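PDB 4BXM: ERPC from Borrelia burgdorferi, which is an outer surface lipoprotein that probably binds the complement regulator factor H. Local coordinates for residues I17-I26 / L38-E46. Sequence-based numbering, arbitrary orientation.
Sequences IEFSEFTVKI and LGDLVVRKE
Phe22, Val24 and Ile26 pair with Val43, Leu41 and Gly39 as hydrogen-bonded antiparallel pairs, the strand axes 4.3 Å apart at their closest. Lys45 N extends the ladder to Ser20 O. At the other end Ile26 O accepts from both Leu38 N and Gly39 N, at 2.9 and 3.3 Å, which makes a classic beta bulge. On the face carrying Phe22, Val24 and Leu41 the Phe22 ring covers Val43, whose CB sits over the ring face, 3.5 Å from Phe22 CZ. This CH-pi contact follows from chi1 of Phe22 (68°), which places CG between the backbone N and the carbonyl carbon. Lys45 CB lies over one face of the Phe19 ring and Phe22 CE2 over the opposite face, both offset toward the rim. Val24 lies alongside Leu41. Helix 149-156 packs on Phe19, Phe22 and Val24. On the face carrying Glu21, Thr23 and Arg44, Arg44 meets Glu21 side-on. Its NE and NH2 both give 2.8 Å bonds to Glu21 OE2. That oxygen lies close to the guanidinium plane, but both nitrogens reach it from above one carboxylate face, more than 40° out of plane. Lys45 NZ turns away to Glu76 and the carbonyls of Glu46 and Gly49. The segments lie on strands 21-29 and 35-45 of a beta hairpin, flanked in the antiparallel sheet by strands 142-148 and 50-56 respectively.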
# COMPACT_ATOMS: atom_id res chain seq x y z
N ILE A 17 -7.70 -18.95 -1.13
CA ILE A 17 -7.39 -17.73 -0.27
C ILE A 17 -8.22 -17.70 1.02
O ILE A 17 -9.42 -17.76 0.94
CB ILE A 17 -7.75 -16.36 -0.92
CG1 ILE A 17 -7.23 -16.12 -2.33
CG2 ILE A 17 -7.21 -15.23 -0.04
CD1 ILE A 17 -5.78 -15.78 -2.36
N GLU A 18 -7.64 -17.42 2.18
CA GLU A 18 -8.37 -17.56 3.49
C GLU A 18 -8.66 -16.31 4.26
O GLU A 18 -9.54 -16.27 5.14
CB GLU A 18 -7.58 -18.45 4.44
CG GLU A 18 -7.35 -19.79 3.81
CD GLU A 18 -8.63 -20.66 3.81
OE1 GLU A 18 -9.50 -20.52 4.72
OE2 GLU A 18 -8.73 -21.51 2.91
N PHE A 19 -7.92 -15.25 3.94
CA PHE A 19 -8.04 -14.01 4.68
C PHE A 19 -9.25 -13.25 4.21
O PHE A 19 -9.80 -13.45 3.10
CB PHE A 19 -6.71 -13.18 4.62
CG PHE A 19 -6.60 -12.22 3.44
CD1 PHE A 19 -7.10 -10.95 3.52
CD2 PHE A 19 -5.99 -12.63 2.23
CE1 PHE A 19 -7.00 -10.07 2.44
CE2 PHE A 19 -5.88 -11.78 1.15
CZ PHE A 19 -6.39 -10.48 1.25
N SER A 20 -9.67 -12.36 5.07
CA SER A 20 -10.86 -11.61 4.91
C SER A 20 -10.47 -10.16 4.88
O SER A 20 -10.60 -9.50 3.84
CB SER A 20 -11.80 -11.88 6.08
OG SER A 20 -13.02 -11.29 5.77
N GLU A 21 -10.01 -9.65 6.03
CA GLU A 21 -9.56 -8.26 6.12
C GLU A 21 -8.55 -8.09 7.26
O GLU A 21 -8.77 -8.64 8.32
CB GLU A 21 -10.74 -7.34 6.38
CG GLU A 21 -10.39 -5.87 6.24
CD GLU A 21 -11.53 -4.90 6.47
OE1 GLU A 21 -11.94 -4.70 7.59
OE2 GLU A 21 -11.96 -4.24 5.53
N PHE A 22 -7.46 -7.35 7.05
CA PHE A 22 -6.44 -7.17 8.12
C PHE A 22 -5.82 -5.78 7.92
O PHE A 22 -6.00 -5.12 6.87
CB PHE A 22 -5.43 -8.32 8.11
CG PHE A 22 -4.54 -8.35 6.89
CD1 PHE A 22 -3.44 -7.47 6.79
CD2 PHE A 22 -4.83 -9.16 5.83
CE1 PHE A 22 -2.64 -7.48 5.63
CE2 PHE A 22 -4.02 -9.19 4.69
CZ PHE A 22 -2.93 -8.33 4.58
N THR A 23 -5.11 -5.33 8.93
CA THR A 23 -4.66 -3.98 9.02
C THR A 23 -3.19 -4.07 9.34
O THR A 23 -2.77 -4.89 10.20
CB THR A 23 -5.48 -3.19 10.06
OG1 THR A 23 -6.81 -3.04 9.56
CG2 THR A 23 -4.94 -1.81 10.27
N VAL A 24 -2.39 -3.30 8.59
CA VAL A 24 -0.96 -3.22 8.88
C VAL A 24 -0.56 -1.78 8.85
O VAL A 24 -1.17 -0.98 8.15
CB VAL A 24 -0.04 -4.07 7.92
CG1 VAL A 24 -0.25 -5.55 8.12
CG2 VAL A 24 -0.16 -3.66 6.42
N LYS A 25 0.48 -1.45 9.63
CA LYS A 25 1.05 -0.13 9.68
C LYS A 25 1.86 0.06 8.41
O LYS A 25 2.53 -0.86 7.90
CB LYS A 25 1.95 0.05 10.88
CG LYS A 25 1.16 -0.04 12.19
CD LYS A 25 1.61 1.04 13.14
CE LYS A 25 0.88 0.97 14.47
NZ LYS A 25 1.66 0.09 15.37
N ILE A 26 1.78 1.27 7.88
CA ILE A 26 2.50 1.55 6.67
C ILE A 26 3.34 2.77 6.85
O ILE A 26 2.87 3.76 7.35
CB ILE A 26 1.61 1.72 5.47
CG1 ILE A 26 2.46 1.91 4.19
CG2 ILE A 26 0.64 2.86 5.64
CD1 ILE A 26 1.60 1.75 2.97
N LEU A 38 3.36 6.41 8.44
CA LEU A 38 2.26 7.19 7.83
C LEU A 38 0.88 6.92 8.45
O LEU A 38 0.13 7.86 8.79
CB LEU A 38 2.23 6.99 6.32
CG LEU A 38 1.11 7.73 5.58
CD1 LEU A 38 1.22 9.24 5.73
CD2 LEU A 38 1.02 7.31 4.11
N GLY A 39 0.51 5.65 8.57
CA GLY A 39 -0.79 5.30 9.10
C GLY A 39 -1.00 3.81 8.99
O GLY A 39 -0.03 2.98 9.07
N ASP A 40 -2.27 3.47 8.80
CA ASP A 40 -2.67 2.11 8.59
C ASP A 40 -3.01 1.78 7.13
O ASP A 40 -3.69 2.55 6.50
CB ASP A 40 -3.94 1.84 9.40
CG ASP A 40 -3.64 1.71 10.91
OD1 ASP A 40 -2.47 1.51 11.29
OD2 ASP A 40 -4.61 1.72 11.67
N LEU A 41 -2.62 0.58 6.68
CA LEU A 41 -3.12 0.02 5.46
C LEU A 41 -4.06 -1.14 5.79
O LEU A 41 -3.65 -2.14 6.37
CB LEU A 41 -1.99 -0.43 4.50
CG LEU A 41 -2.44 -0.89 3.10
CD1 LEU A 41 -2.86 0.28 2.26
CD2 LEU A 41 -1.32 -1.61 2.36
N VAL A 42 -5.32 -0.98 5.37
CA VAL A 42 -6.37 -2.00 5.49
C VAL A 42 -6.42 -2.81 4.17
O VAL A 42 -6.60 -2.22 3.14
CB VAL A 42 -7.72 -1.32 5.74
CG1 VAL A 42 -8.85 -2.34 5.93
CG2 VAL A 42 -7.64 -0.46 6.97
N VAL A 43 -6.23 -4.14 4.23
CA VAL A 43 -6.25 -5.03 3.13
C VAL A 43 -7.46 -5.98 3.14
O VAL A 43 -7.60 -6.72 4.11
CB VAL A 43 -4.97 -5.86 3.16
CG1 VAL A 43 -4.92 -6.71 1.90
CG2 VAL A 43 -3.76 -4.92 3.23
N ARG A 44 -8.34 -5.91 2.12
CA ARG A 44 -9.62 -6.66 2.13
C ARG A 44 -9.73 -7.52 0.92
O ARG A 44 -9.63 -7.01 -0.24
CB ARG A 44 -10.79 -5.66 2.09
CG ARG A 44 -12.13 -6.34 1.90
CD ARG A 44 -13.31 -5.39 1.95
NE ARG A 44 -13.51 -4.85 3.27
CZ ARG A 44 -14.65 -4.43 3.78
NH1 ARG A 44 -15.77 -4.49 3.08
NH2 ARG A 44 -14.70 -4.11 5.07
N LYS A 45 -10.01 -8.81 1.14
CA LYS A 45 -10.34 -9.72 0.05
C LYS A 45 -11.82 -9.53 -0.40
O LYS A 45 -12.75 -9.72 0.40
CB LYS A 45 -10.08 -11.18 0.42
CG LYS A 45 -10.41 -12.16 -0.73
CD LYS A 45 -9.25 -12.14 -1.75
CE LYS A 45 -9.50 -13.12 -2.93
NZ LYS A 45 -10.52 -12.57 -3.89
N GLU A 46 -12.02 -9.18 -1.69
CA GLU A 46 -13.35 -8.89 -2.19
C GLU A 46 -13.75 -10.04 -3.10
O GLU A 46 -13.02 -11.00 -3.30
CB GLU A 46 -13.36 -7.53 -2.94
CG GLU A 46 -12.99 -6.37 -2.04
CD GLU A 46 -13.18 -4.98 -2.65
OE1 GLU A 46 -13.08 -4.78 -3.88
OE2 GLU A 46 -13.44 -4.10 -1.82